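Local structure of ectonucleoside triphosphate diphosphohydrolase 4 (Homo sapiens, 6WG5) at residues A[256-261]-A[271-276]; A[202-207]-A[236-241]; A[31-36]-A[75-80]; A[39-44]-A[58-63]; A[321-326]-A[416-421]. The protein belongs to the GDA1/CD39 family of the actin-like ATPase superfamily, whose members are built from two related lobes, each around a mixed beta sheet. All blocks are in the same frame, centred on the assembly; numbering follows the deposited sequence. Where two conformers were deposited one is given.

Interaction 1. Residues A[256-261]-A[271-276]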
# COMPACT_ATOMS: atom_id res chain seq x y z
N ALA A 256 10.72 -7.39 7.92
CA ALA A 256 11.81 -6.97 7.05
C ALA A 256 12.76 -6.09 7.85
O ALA A 256 12.33 -5.16 8.54
CB ALA A 256 11.28 -6.20 5.83
N GLU A 257 14.05 -6.40 7.77
CA GLU A 257 15.09 -5.64 8.45
C GLU A 257 16.07 -5.12 7.40
O GLU A 257 16.72 -5.92 6.71
CB GLU A 257 15.81 -6.49 9.49
CG GLU A 257 15.02 -6.64 10.78
CD GLU A 257 15.35 -7.91 11.53
OE1 GLU A 257 14.40 -8.66 11.85
OE2 GLU A 257 16.54 -8.17 11.79
N PHE A 258 16.16 -3.80 7.27
CA PHE A 258 16.95 -3.18 6.23
C PHE A 258 17.59 -1.91 6.76
O PHE A 258 17.29 -1.44 7.87
CB PHE A 258 16.08 -2.87 5.00
CG PHE A 258 14.88 -2.02 5.31
CD1 PHE A 258 14.94 -0.64 5.23
CD2 PHE A 258 13.68 -2.61 5.69
CE1 PHE A 258 13.83 0.13 5.52
CE2 PHE A 258 12.57 -1.84 5.98
CZ PHE A 258 12.65 -0.47 5.89
N ASN A 259 18.49 -1.35 5.95
CA ASN A 259 19.24 -0.14 6.30
C ASN A 259 19.12 0.84 5.15
O ASN A 259 19.56 0.54 4.03
CB ASN A 259 20.70 -0.47 6.59
CG ASN A 259 21.47 0.71 7.14
OD1 ASN A 259 20.97 1.84 7.15
ND2 ASN A 259 22.70 0.47 7.57
N LEU A 260 18.52 2.00 5.40
CA LEU A 260 18.32 2.99 4.36
C LEU A 260 19.53 3.89 4.15
O LEU A 260 19.63 4.55 3.12
CB LEU A 260 17.11 3.87 4.68
CG LEU A 260 15.75 3.34 4.22
CD1 LEU A 260 14.64 4.16 4.87
CD2 LEU A 260 15.63 3.40 2.71
N GLY A 261 20.46 3.93 5.11
CA GLY A 261 21.63 4.76 4.98
C GLY A 261 22.67 4.14 4.07
O GLY A 261 22.57 2.99 3.64
N TYR A 271 15.70 -0.17 10.20
CA TYR A 271 14.29 -0.28 10.55
C TYR A 271 13.84 -1.73 10.49
O TYR A 271 14.29 -2.50 9.64
CB TYR A 271 13.41 0.56 9.62
CG TYR A 271 13.59 2.04 9.77
CD1 TYR A 271 12.85 2.76 10.70
CD2 TYR A 271 14.51 2.73 8.99
CE1 TYR A 271 13.02 4.12 10.85
CE2 TYR A 271 14.69 4.09 9.13
CZ TYR A 271 13.94 4.78 10.06
OH TYR A 271 14.11 6.14 10.21
N ARG A 272 12.96 -2.10 11.42
CA ARG A 272 12.24 -3.37 11.39
C ARG A 272 10.79 -3.07 11.06
O ARG A 272 10.10 -2.41 11.84
CB ARG A 272 12.36 -4.09 12.73
CG ARG A 272 11.79 -5.50 12.73
CD ARG A 272 11.77 -6.12 14.12
NE ARG A 272 12.90 -5.67 14.95
CZ ARG A 272 12.79 -5.06 16.13
NH1 ARG A 272 13.88 -4.69 16.78
NH2 ARG A 272 11.60 -4.82 16.67
N VAL A 273 10.33 -3.55 9.90
CA VAL A 273 8.98 -3.26 9.42
C VAL A 273 8.22 -4.57 9.26
O VAL A 273 8.72 -5.51 8.63
CB VAL A 273 9.01 -2.48 8.09
CG1 VAL A 273 7.60 -2.16 7.63
CG2 VAL A 273 9.82 -1.21 8.25
N TYR A 274 7.01 -4.62 9.82
CA TYR A 274 6.11 -5.75 9.68
C TYR A 274 5.17 -5.49 8.51
O TYR A 274 4.62 -4.40 8.39
CB TYR A 274 5.32 -5.95 10.97
CG TYR A 274 4.11 -6.85 10.85
CD1 TYR A 274 2.84 -6.32 10.69
CD2 TYR A 274 4.23 -8.23 10.92
CE1 TYR A 274 1.72 -7.13 10.59
CE2 TYR A 274 3.12 -9.06 10.82
CZ TYR A 274 1.87 -8.50 10.66
OH TYR A 274 0.76 -9.31 10.56
N VAL A 275 5.00 -6.49 7.65
CA VAL A 275 4.17 -6.38 6.46
C VAL A 275 3.31 -7.64 6.36
O VAL A 275 3.84 -8.75 6.34
CB VAL A 275 5.00 -6.19 5.18
CG1 VAL A 275 4.10 -6.09 3.96
CG2 VAL A 275 5.87 -4.95 5.30
N ALA A 276 1.99 -7.45 6.27
CA ALA A 276 1.07 -8.57 6.13
C ALA A 276 0.03 -8.23 5.08
O ALA A 276 -0.52 -7.12 5.08
CB ALA A 276 0.39 -8.90 7.47

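Interaction 2. Residues A[202-207]-A[236-241]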
# COMPACT_ATOMS: atom_id res chain seq x y z
N GLU A 202 11.57 5.17 20.96
CA GLU A 202 12.75 4.44 21.37
C GLU A 202 12.85 3.16 20.55
O GLU A 202 11.88 2.39 20.47
CB GLU A 202 12.69 4.12 22.87
CG GLU A 202 13.94 3.48 23.44
CD GLU A 202 13.81 3.17 24.92
OE1 GLU A 202 12.74 3.48 25.49
OE2 GLU A 202 14.76 2.62 25.50
N VAL A 203 14.01 2.94 19.92
CA VAL A 203 14.20 1.84 18.98
C VAL A 203 15.26 0.89 19.53
O VAL A 203 16.29 1.33 20.05
CB VAL A 203 14.60 2.36 17.59
CG1 VAL A 203 14.80 1.21 16.62
CG2 VAL A 203 13.56 3.34 17.07
N ASN A 204 15.00 -0.40 19.40
CA ASN A 204 15.99 -1.44 19.67
C ASN A 204 16.43 -2.01 18.33
O ASN A 204 15.66 -2.71 17.66
CB ASN A 204 15.43 -2.54 20.57
CG ASN A 204 14.93 -2.01 21.89
OD1 ASN A 204 13.77 -2.20 22.26
ND2 ASN A 204 15.81 -1.34 22.63
N ILE A 205 17.66 -1.70 17.93
CA ILE A 205 18.17 -2.18 16.64
C ILE A 205 18.29 -3.70 16.69
O ILE A 205 18.82 -4.24 17.68
CB ILE A 205 19.52 -1.53 16.32
CG1 ILE A 205 19.40 -0.00 16.38
CG2 ILE A 205 20.02 -1.97 14.96
CD1 ILE A 205 18.35 0.58 15.45
N PRO A 206 17.83 -4.43 15.68
CA PRO A 206 17.91 -5.90 15.72
C PRO A 206 19.33 -6.38 16.00
O PRO A 206 20.28 -6.00 15.32
CB PRO A 206 17.44 -6.31 14.33
CG PRO A 206 16.57 -5.20 13.88
CD PRO A 206 17.15 -3.95 14.46
N GLY A 207 19.45 -7.25 17.00
CA GLY A 207 20.74 -7.81 17.36
C GLY A 207 21.64 -6.87 18.13
O GLY A 207 22.85 -6.82 17.87
N VAL A 236 8.25 -1.91 13.86
CA VAL A 236 8.27 -2.55 15.17
C VAL A 236 9.49 -2.02 15.91
O VAL A 236 10.59 -2.59 15.79
CB VAL A 236 8.30 -4.08 15.03
CG1 VAL A 236 8.22 -4.74 16.40
CG2 VAL A 236 7.16 -4.55 14.14
N PRO A 237 9.37 -0.94 16.69
CA PRO A 237 10.58 -0.32 17.25
C PRO A 237 11.23 -1.14 18.35
O PRO A 237 12.46 -1.22 18.40
CB PRO A 237 10.07 1.03 17.79
CG PRO A 237 8.66 1.17 17.29
CD PRO A 237 8.15 -0.21 17.07
N LYS A 238 10.43 -1.75 19.23
CA LYS A 238 10.96 -2.43 20.40
C LYS A 238 11.25 -3.90 20.10
O LYS A 238 10.61 -4.52 19.25
CB LYS A 238 9.98 -2.33 21.57
CG LYS A 238 10.08 -1.03 22.34
CD LYS A 238 9.16 -1.04 23.55
CE LYS A 238 9.39 0.18 24.44
NZ LYS A 238 8.11 0.75 24.95
N THR A 239 12.23 -4.44 20.82
CA THR A 239 12.54 -5.86 20.73
C THR A 239 11.27 -6.68 20.95
O THR A 239 10.46 -6.38 21.83
CB THR A 239 13.60 -6.24 21.77
OG1 THR A 239 14.77 -5.44 21.58
CG2 THR A 239 13.96 -7.71 21.66
N VAL A 240 11.12 -7.73 20.15
CA VAL A 240 9.95 -8.60 20.21
C VAL A 240 10.35 -9.89 20.90
O VAL A 240 11.39 -10.49 20.58
CB VAL A 240 9.39 -8.88 18.80
CG1 VAL A 240 8.15 -9.76 18.88
CG2 VAL A 240 9.08 -7.58 18.09
N SER A 241 9.52 -10.33 21.85
CA SER A 241 9.72 -11.60 22.55
C SER A 241 8.68 -12.58 22.03
O SER A 241 7.48 -12.42 22.28
CB SER A 241 9.59 -11.41 24.06
OG SER A 241 8.38 -10.76 24.40

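Interaction 3. Residues A[31-36]-A[75-80]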
# COMPACT_ATOMS: atom_id res chain seq x y z
N GLU A 31 8.47 23.45 -10.13
CA GLU A 31 9.23 23.94 -11.27
C GLU A 31 9.85 22.79 -12.04
O GLU A 31 10.35 21.83 -11.45
CB GLU A 31 10.32 24.91 -10.80
CG GLU A 31 9.81 26.02 -9.88
CD GLU A 31 8.62 26.76 -10.45
OE1 GLU A 31 8.58 26.98 -11.68
OE2 GLU A 31 7.71 27.10 -9.67
N ALA A 32 9.80 22.88 -13.36
CA ALA A 32 10.31 21.82 -14.22
C ALA A 32 11.75 21.48 -13.87
O ALA A 32 12.56 22.36 -13.56
CB ALA A 32 10.21 22.23 -15.69
N THR A 33 12.07 20.19 -13.91
CA THR A 33 13.44 19.75 -13.68
C THR A 33 14.36 20.39 -14.71
O THR A 33 14.10 20.34 -15.92
CB THR A 33 13.53 18.22 -13.76
OG1 THR A 33 12.63 17.64 -12.81
CG2 THR A 33 14.95 17.75 -13.46
N ASP A 34 15.45 20.99 -14.23
CA ASP A 34 16.40 21.67 -15.11
C ASP A 34 17.33 20.63 -15.71
O ASP A 34 18.34 20.25 -15.12
CB ASP A 34 17.17 22.75 -14.35
CG ASP A 34 18.12 23.52 -15.25
OD1 ASP A 34 17.99 23.42 -16.48
OD2 ASP A 34 19.00 24.22 -14.71
N THR A 35 16.97 20.16 -16.91
CA THR A 35 17.79 19.16 -17.59
C THR A 35 19.17 19.70 -17.97
O THR A 35 20.06 18.91 -18.29
CB THR A 35 17.07 18.67 -18.85
OG1 THR A 35 16.87 19.77 -19.75
CG2 THR A 35 15.72 18.06 -18.49
N ASN A 36 19.36 21.02 -17.93
CA ASN A 36 20.64 21.63 -18.24
C ASN A 36 21.58 21.69 -17.04
O ASN A 36 22.73 22.11 -17.20
CB ASN A 36 20.43 23.05 -18.79
CG ASN A 36 19.94 23.05 -20.23
OD1 ASN A 36 20.75 23.02 -21.16
ND2 ASN A 36 18.63 23.08 -20.42
N GLN A 75 10.07 13.23 -8.03
CA GLN A 75 9.62 12.94 -9.38
C GLN A 75 10.12 14.01 -10.34
O GLN A 75 10.05 15.21 -10.05
CB GLN A 75 8.09 12.87 -9.45
CG GLN A 75 7.50 11.58 -8.92
CD GLN A 75 6.06 11.39 -9.37
OE1 GLN A 75 5.81 10.87 -10.46
NE2 GLN A 75 5.12 11.81 -8.53
N MET A 76 10.64 13.58 -11.48
CA MET A 76 11.06 14.53 -12.50
C MET A 76 9.86 15.33 -13.00
O MET A 76 8.73 14.83 -13.04
CB MET A 76 11.73 13.81 -13.67
CG MET A 76 12.39 14.75 -14.66
SD MET A 76 13.12 13.89 -16.07
CE MET A 76 13.87 15.27 -16.93
N ARG A 77 10.11 16.58 -13.38
CA ARG A 77 9.07 17.50 -13.82
C ARG A 77 9.38 17.96 -15.23
O ARG A 77 10.46 18.50 -15.49
CB ARG A 77 8.97 18.70 -12.87
CG ARG A 77 8.40 18.36 -11.51
CD ARG A 77 6.90 18.17 -11.58
NE ARG A 77 6.34 17.60 -10.35
CZ ARG A 77 5.04 17.51 -10.09
NH1 ARG A 77 4.15 17.95 -10.96
NH2 ARG A 77 4.63 16.98 -8.95
N ASP A 78 8.44 17.74 -16.15
CA ASP A 78 8.64 18.11 -17.54
C ASP A 78 8.48 19.62 -17.71
O ASP A 78 8.28 20.37 -16.75
CB ASP A 78 7.68 17.34 -18.45
CG ASP A 78 6.22 17.67 -18.19
OD1 ASP A 78 5.93 18.62 -17.43
OD2 ASP A 78 5.35 16.97 -18.75
N LYS A 79 8.56 20.08 -18.97
CA LYS A 79 8.43 21.50 -19.24
C LYS A 79 7.05 22.02 -18.85
O LYS A 79 6.91 23.20 -18.51
CB LYS A 79 8.70 21.78 -20.72
CG LYS A 79 7.83 20.98 -21.68
CD LYS A 79 8.19 21.29 -23.13
CE LYS A 79 7.41 20.42 -24.10
NZ LYS A 79 7.64 20.82 -25.51
N ASN A 80 6.03 21.17 -18.88
CA ASN A 80 4.69 21.55 -18.45
C ASN A 80 4.52 21.49 -16.93
O ASN A 80 3.42 21.74 -16.44
CB ASN A 80 3.64 20.67 -19.11
CG ASN A 80 3.62 20.80 -20.62
OD1 ASN A 80 4.08 21.81 -21.17
ND2 ASN A 80 3.09 19.79 -21.30
O HOH W 1 12.42 19.30 -17.31

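Interaction 4. Residues A[39-44]-A[58-63]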
# COMPACT_ATOMS: atom_id res chain seq x y z
N ASN A 39 24.47 18.83 -12.22
CA ASN A 39 24.52 18.30 -10.86
C ASN A 39 23.24 17.55 -10.48
O ASN A 39 23.10 17.17 -9.32
CB ASN A 39 24.79 19.43 -9.87
CG ASN A 39 26.22 19.94 -9.95
OD1 ASN A 39 27.16 19.17 -10.15
ND2 ASN A 39 26.39 21.25 -9.80
N VAL A 40 22.33 17.35 -11.42
CA VAL A 40 21.13 16.55 -11.20
C VAL A 40 21.37 15.15 -11.75
O VAL A 40 21.92 14.99 -12.84
CB VAL A 40 19.89 17.19 -11.86
CG1 VAL A 40 18.67 16.29 -11.70
CG2 VAL A 40 19.62 18.56 -11.26
N ASN A 41 20.97 14.14 -10.98
CA ASN A 41 21.06 12.75 -11.40
C ASN A 41 19.66 12.16 -11.48
O ASN A 41 18.71 12.68 -10.89
CB ASN A 41 21.93 11.94 -10.43
CG ASN A 41 23.29 12.58 -10.21
OD1 ASN A 41 23.58 13.08 -9.12
ND2 ASN A 41 24.12 12.58 -11.24
N TYR A 42 19.53 11.07 -12.23
CA TYR A 42 18.23 10.53 -12.58
C TYR A 42 18.17 9.03 -12.29
O TYR A 42 19.19 8.34 -12.23
CB TYR A 42 17.91 10.78 -14.06
CG TYR A 42 18.00 12.24 -14.45
CD1 TYR A 42 19.23 12.83 -14.73
CD2 TYR A 42 16.86 13.04 -14.52
CE1 TYR A 42 19.32 14.17 -15.07
CE2 TYR A 42 16.94 14.37 -14.87
CZ TYR A 42 18.18 14.93 -15.15
OH TYR A 42 18.27 16.26 -15.49
N GLY A 43 16.95 8.55 -12.09
CA GLY A 43 16.71 7.13 -11.91
C GLY A 43 15.34 6.79 -12.44
O GLY A 43 14.42 7.61 -12.41
N ILE A 44 15.19 5.56 -12.93
CA ILE A 44 13.98 5.13 -13.62
C ILE A 44 13.49 3.84 -12.99
O ILE A 44 14.27 2.90 -12.79
CB ILE A 44 14.23 4.93 -15.13
CG1 ILE A 44 14.74 6.24 -15.76
CG2 ILE A 44 12.95 4.50 -15.83
CD1 ILE A 44 15.59 6.02 -17.00
N TYR A 58 12.74 9.60 -11.65
CA TYR A 58 13.08 10.34 -10.44
C TYR A 58 14.43 11.03 -10.63
O TYR A 58 15.32 10.50 -11.29
CB TYR A 58 13.14 9.42 -9.22
CG TYR A 58 11.82 8.75 -8.91
CD1 TYR A 58 10.88 9.37 -8.10
CD2 TYR A 58 11.53 7.49 -9.41
CE1 TYR A 58 9.68 8.76 -7.81
CE2 TYR A 58 10.33 6.87 -9.13
CZ TYR A 58 9.41 7.52 -8.32
OH TYR A 58 8.21 6.90 -8.03
N CYS A 59 14.56 12.21 -10.04
CA CYS A 59 15.81 12.95 -10.06
C CYS A 59 16.13 13.44 -8.66
O CYS A 59 15.27 13.46 -7.77
CB CYS A 59 15.76 14.12 -11.05
SG CYS A 59 14.43 15.31 -10.74
N TRP A 60 17.39 13.85 -8.47
CA TRP A 60 17.84 14.36 -7.19
C TRP A 60 19.09 15.19 -7.41
O TRP A 60 19.84 14.93 -8.36
CB TRP A 60 18.12 13.23 -6.19
CG TRP A 60 19.06 12.17 -6.70
CD1 TRP A 60 20.42 12.17 -6.60
CD2 TRP A 60 18.70 10.97 -7.40
NE1 TRP A 60 20.93 11.03 -7.18
CE2 TRP A 60 19.90 10.28 -7.68
CE3 TRP A 60 17.49 10.41 -7.80
CZ2 TRP A 60 19.92 9.06 -8.35
CZ3 TRP A 60 17.51 9.20 -8.47
CH2 TRP A 60 18.71 8.54 -8.74
N PRO A 61 19.35 16.18 -6.57
CA PRO A 61 20.60 16.95 -6.67
C PRO A 61 21.73 16.20 -5.98
O PRO A 61 21.55 15.14 -5.39
CB PRO A 61 20.26 18.25 -5.95
CG PRO A 61 19.28 17.84 -4.91
CD PRO A 61 18.49 16.69 -5.49
N ARG A 62 22.93 16.78 -6.06
CA ARG A 62 24.09 16.17 -5.43
C ARG A 62 23.86 16.05 -3.93
O ARG A 62 23.25 16.91 -3.30
CB ARG A 62 25.35 16.99 -5.71
CG ARG A 62 26.62 16.36 -5.17
CD ARG A 62 27.84 17.24 -5.41
NE ARG A 62 27.99 17.59 -6.82
CZ ARG A 62 28.41 16.75 -7.76
NH1 ARG A 62 28.72 15.50 -7.45
NH2 ARG A 62 28.52 17.17 -9.01
N HIS A 63 24.37 14.96 -3.36
CA HIS A 63 24.28 14.75 -1.92
C HIS A 63 25.16 15.75 -1.18
O HIS A 63 26.30 16.01 -1.58
CB HIS A 63 24.68 13.32 -1.58
CG HIS A 63 24.37 12.92 -0.17
ND1 HIS A 63 25.26 13.09 0.87
CD2 HIS A 63 23.26 12.35 0.37
CE1 HIS A 63 24.71 12.65 1.99
NE2 HIS A 63 23.51 12.19 1.71
O HOH W 2 24.32 10.45 -7.03

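Interaction 5. Residues A[321-326]-A[416-421]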
# COMPACT_ATOMS: atom_id res chain seq x y z
N CYS A 321 -26.75 -6.10 6.41
CA CYS A 321 -25.61 -5.43 5.80
C CYS A 321 -25.98 -4.69 4.52
O CYS A 321 -25.08 -4.24 3.80
CB CYS A 321 -24.51 -6.46 5.51
SG CYS A 321 -23.79 -7.19 6.99
N LEU A 322 -27.27 -4.56 4.21
CA LEU A 322 -27.71 -3.80 3.06
C LEU A 322 -28.57 -2.62 3.50
O LEU A 322 -29.21 -2.68 4.55
CB LEU A 322 -28.51 -4.67 2.08
CG LEU A 322 -27.70 -5.62 1.20
CD1 LEU A 322 -28.62 -6.57 0.45
CD2 LEU A 322 -26.82 -4.84 0.22
N PRO A 323 -28.60 -1.54 2.72
CA PRO A 323 -29.44 -0.39 3.09
C PRO A 323 -30.89 -0.80 3.26
O PRO A 323 -31.37 -1.76 2.66
CB PRO A 323 -29.27 0.57 1.91
CG PRO A 323 -28.00 0.18 1.26
CD PRO A 323 -27.85 -1.30 1.47
N LEU A 324 -31.60 -0.05 4.10
CA LEU A 324 -32.99 -0.37 4.40
C LEU A 324 -33.84 -0.37 3.14
O LEU A 324 -33.83 0.59 2.36
CB LEU A 324 -33.54 0.64 5.41
CG LEU A 324 -35.00 0.45 5.83
CD1 LEU A 324 -35.15 -0.78 6.72
CD2 LEU A 324 -35.50 1.69 6.55
N ASP A 325 -34.56 -1.47 2.93
CA ASP A 325 -35.59 -1.64 1.90
C ASP A 325 -35.02 -1.84 0.50
O ASP A 325 -35.80 -1.89 -0.47
CB ASP A 325 -36.57 -0.47 1.85
CG ASP A 325 -37.51 -0.45 3.05
OD1 ASP A 325 -37.68 -1.50 3.69
OD2 ASP A 325 -38.08 0.63 3.33
N ILE A 326 -33.70 -1.95 0.34
CA ILE A 326 -33.15 -2.30 -0.97
C ILE A 326 -33.45 -3.76 -1.26
O ILE A 326 -33.47 -4.62 -0.37
CB ILE A 326 -31.63 -2.03 -1.03
CG1 ILE A 326 -31.15 -2.12 -2.48
CG2 ILE A 326 -30.87 -3.05 -0.17
CD1 ILE A 326 -29.69 -1.73 -2.67
N THR A 416 -31.28 4.55 6.57
CA THR A 416 -32.00 5.41 5.64
C THR A 416 -32.58 4.58 4.51
O THR A 416 -31.88 3.75 3.92
CB THR A 416 -31.08 6.50 5.08
OG1 THR A 416 -30.52 7.25 6.16
CG2 THR A 416 -31.84 7.44 4.15
N LYS A 417 -33.86 4.80 4.20
CA LYS A 417 -34.51 4.06 3.13
C LYS A 417 -33.70 4.16 1.84
O LYS A 417 -33.16 5.21 1.51
CB LYS A 417 -35.92 4.60 2.88
CG LYS A 417 -36.89 4.39 4.02
CD LYS A 417 -38.26 4.93 3.64
CE LYS A 417 -39.04 5.43 4.84
NZ LYS A 417 -40.04 6.46 4.43
N TRP A 418 -33.65 3.05 1.11
CA TRP A 418 -32.90 3.01 -0.15
C TRP A 418 -33.37 4.10 -1.10
O TRP A 418 -32.56 4.72 -1.81
CB TRP A 418 -33.04 1.64 -0.79
CG TRP A 418 -32.37 1.51 -2.12
CD1 TRP A 418 -32.97 1.27 -3.32
CD2 TRP A 418 -30.97 1.62 -2.39
NE1 TRP A 418 -32.03 1.22 -4.32
CE2 TRP A 418 -30.79 1.43 -3.77
CE3 TRP A 418 -29.84 1.86 -1.59
CZ2 TRP A 418 -29.53 1.48 -4.38
CZ3 TRP A 418 -28.60 1.91 -2.19
CH2 TRP A 418 -28.45 1.72 -3.57
N SER A 419 -34.68 4.36 -1.14
CA SER A 419 -35.20 5.37 -2.06
C SER A 419 -34.69 6.76 -1.71
O SER A 419 -34.40 7.56 -2.60
CB SER A 419 -36.73 5.34 -2.06
OG SER A 419 -37.24 5.56 -0.76
N ILE A 420 -34.58 7.06 -0.42
CA ILE A 420 -34.04 8.35 0.00
C ILE A 420 -32.57 8.46 -0.39
O ILE A 420 -32.15 9.45 -0.99
CB ILE A 420 -34.24 8.54 1.52
CG1 ILE A 420 -35.74 8.57 1.85
CG2 ILE A 420 -33.55 9.82 2.00
CD1 ILE A 420 -36.04 8.52 3.34
N LEU A 421 -31.77 7.45 -0.04
CA LEU A 421 -30.38 7.42 -0.48
C LEU A 421 -30.29 7.56 -1.99
O LEU A 421 -29.48 8.34 -2.51
CB LEU A 421 -29.72 6.11 -0.04
CG LEU A 421 -29.59 5.86 1.47
CD1 LEU A 421 -29.00 4.49 1.72
CD2 LEU A 421 -28.74 6.95 2.12

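Interaction 1. Residues A[256-261]-A[271-276]
Phe258 reaches across its hairpin partner and drops its ring into the hollow between the side chains of Tyr271 and Val273. Its CG sits between the backbone N and the carbonyl carbon (chi1 55°), directed toward strand 270-279. CZ lies 3.9 Å from Tyr271 CB, while CE2 is 3.6 Å from Val273 CG2, the methyl that forms the other wall of the hollow. Tyr271 O sits 4.0 Å above one face of the ring, displaced toward the rim. Leu260 fills in beside it: its CG meets the phenyl edge in plane, and CD1 comes 4.3 Å from Tyr271 CE2. A flat ring suits the slot, and branched valine supplies its methyl wall.

On the other face Glu257 and Arg272 run side by side, their CG atoms 3.9 Å apart. Their opposite charges are near but form no salt bridge; Arg272, modelled in two conformers, bonds through NH2 to Lys238 O. Between these two layers the backbones pair in antiparallel register, Ala256 with Val273 and Phe258 with Tyr271, through two hydrogen bonds each. Where the strand ends, Asn259 OD1 takes the N-H of Gly261 in an Asx turn.

Strand 255-259 is outermost in its sheet, with strand 270-279 between it and strand 229-235; helix 172-186 packs on the Phe258 face, Val177 touching Ala256 and Phe258, and Trp180 touching Val273.

Interaction 2. Residues A[202-207]-A[236-241]
Asn204 docks on residues 237-239 with both backbone and side chain, so that in this actin-like GDA1/CD39 fold a strand end clasps a loop: strand 200-203, part of a two-stranded antiparallel sheet, meets the link between strand 229-235 and helix 245-254. The two segments do not pair as strands here; one asparagine does most of the polar work.

Two hydrogen bonds carry the junction. Asn204 N donates almost straight to Pro237 O (2.9 Å, 175° at the hydrogen). Two residues farther along the loop, Thr239 N donates to Asn204 OD1 at 3.1 Å. Asparagine suits this place because its short side chain brings a carbonyl within reach of a second peptide N-H while its own backbone N is engaged nearby. CB points toward the loop, and CG, anti to the carbonyl carbon (chi1 -58°), stays beside the backbone N.

Weaker contacts surround this pair. Val203 CA approaches Pro237 O at 3.6 Å as a CA-H...O contact, so that oxygen is met by two neighbouring residues.

Among the carbon contacts, Val203 CG2 lies 4.2 Å from Pro237 CB, and the same proline carbon is 3.5 Å from Glu202 O. Proline has no N-H needing a partner here; its carbonyl accepts and its ring offers an apolar edge.

The Thr239 and Asn204 side chains cross at about a right angle, Thr239 OG1 lying 3.1 Å from Asn204 CB.

Interaction 3. Residues A[31-36]-A[75-80]
Met76 lays its side chain against Thr33 and Thr35, crossing each at about a right angle. Its CB is 4.0 Å from Thr33 OG1. CG, anti to the backbone N (chi1 -171°), comes closer to that hydroxyl, at 3.4 Å, and also meets Thr33 CB. The chain then continues extended through SD, and its methyl CE ends 3.7 Å from Thr35 CG2. A long, unbranched, apolar residue suits this task, since its stem passes the hydroxyl and CB of Thr33 and its end methyl reaches the methyl of Thr35.

Thr33 serves the polar side. Its OG1 accepts from Arg77 N at 2.8 Å, and its own N donates to Arg77 O at 2.8 Å, so a single threonine holds both polar backbone atoms of one residue. Arg77 turns its CB toward Thr33 but bends away at chi2 (-76°), and its NH1 bonds to Arg81 O. Beyond Thr33, Asp34 OD1 receives Asn36 N in an Asx turn.

The contact lies at the surface, joining the loop between helix 18-28 and strand 40-48 to the one between strands 74-75 and 85-88; beneath it runs strand 53-61, where Thr33 touches Cys59 and Met76 packs on Val57.

Interaction 4. Residues A[39-44]-A[58-63]
The indole of Trp60 lies over the backbone of the facing strand, with Asn41 O on one face, 3.9 Å above its centre. Farther along the ring, CH2 meets Tyr42 O at 3.5 Å and CZ3 approaches Gly43 N at 3.7 Å; glycine suits this point because no side chain stands between indole and backbone. At the indole edge, in plane, a water joins NE1 to Asn41 OD1 by weak bonds. A chi1 of 53° brings CG over toward the facing strand, and chi2 (89°) turns the ring. Tyr58 has Gly43 O at its edge, and its hydroxyl bonds to Thr480 OG1.

Strands 40-48 and 53-61 form the first antiparallel beta hairpin in the chain, part of a mixed sheet of this actin-like fold. Asn41 with Trp60 and Gly43 with Tyr58 are its hydrogen-bonded pairs, two bonds each; Tyr42 with Cys59 is a non-hydrogen-bonded pair.

On the face opposite Trp60, the small Cys59 fits between larger neighbours, its CB 3.7 Å from Val40 CG1 and 3.8 Å from Tyr42 CD2. Toward the open end of the hairpin, Arg62 NH2 donates to Asn39 OD1 at 2.7 Å, with the amide and guanidinium planes 76° apart, although Arg62 is poorly ordered.

Interaction 5. Residues A[321-326]-A[416-421]
Trp418 holds its CG anti to the backbone N (chi1 177°), and Ile326 is extended through both torsions (chi1 -168°), which sets the isoleucine CD1 over the indole. CD1 lies 3.4 Å from the centroid of the six-membered ring, 7° off its normal: a CH-pi contact over the face. Isoleucine suits the place because its CG1-CD1 arm lays a methyl on the ring while the branched CB stays by the indole CG. Pro323 runs beside the tryptophan, its CB 3.8 Å from CE3, and the same CB meets Leu421 CD1 at 3.9 Å. Pro323 to Ile326 form a type II beta turn, which presents both residues to the helix. Leu439 and Lys440 of helix 436-456 also touch Trp418.

Leu324 O accepts from Trp418 N at 2.8 Å, with the donor nearly along the C=O axis but the N-H bent from the line to the oxygen. Trp418 opens helix 418-427, directly after the N-cap residue Lys417. The turn's carbonyl therefore satisfies an N-H that the helix itself cannot, and the partial positive charge of the helix start would probably strengthen the bond.

In the fold
Along the chain, interaction 4 is nested inside the loop closed by interaction 3; interactions 2, 1 and 5 follow in turn. Interactions 3 and 4 have centres 12 Å apart and touch, Met76 against Tyr42 and Thr33 against Cys59, around the sheet containing strands 40-48 and 53-61. Interactions 1 and 2, centres 11 Å apart, also touch: Arg272 of strand 270-279 probably bonds to Val236 and Lys238 beyond strand 229-235. Interactions 1 and 4, with centres 24 Å apart, belong to two separate six-stranded mixed sheets, consistent with the two-lobed plan of actin-like proteins. Interaction 5, its centre 45 Å or more from the other centres, fastens a peripheral loop to a helix.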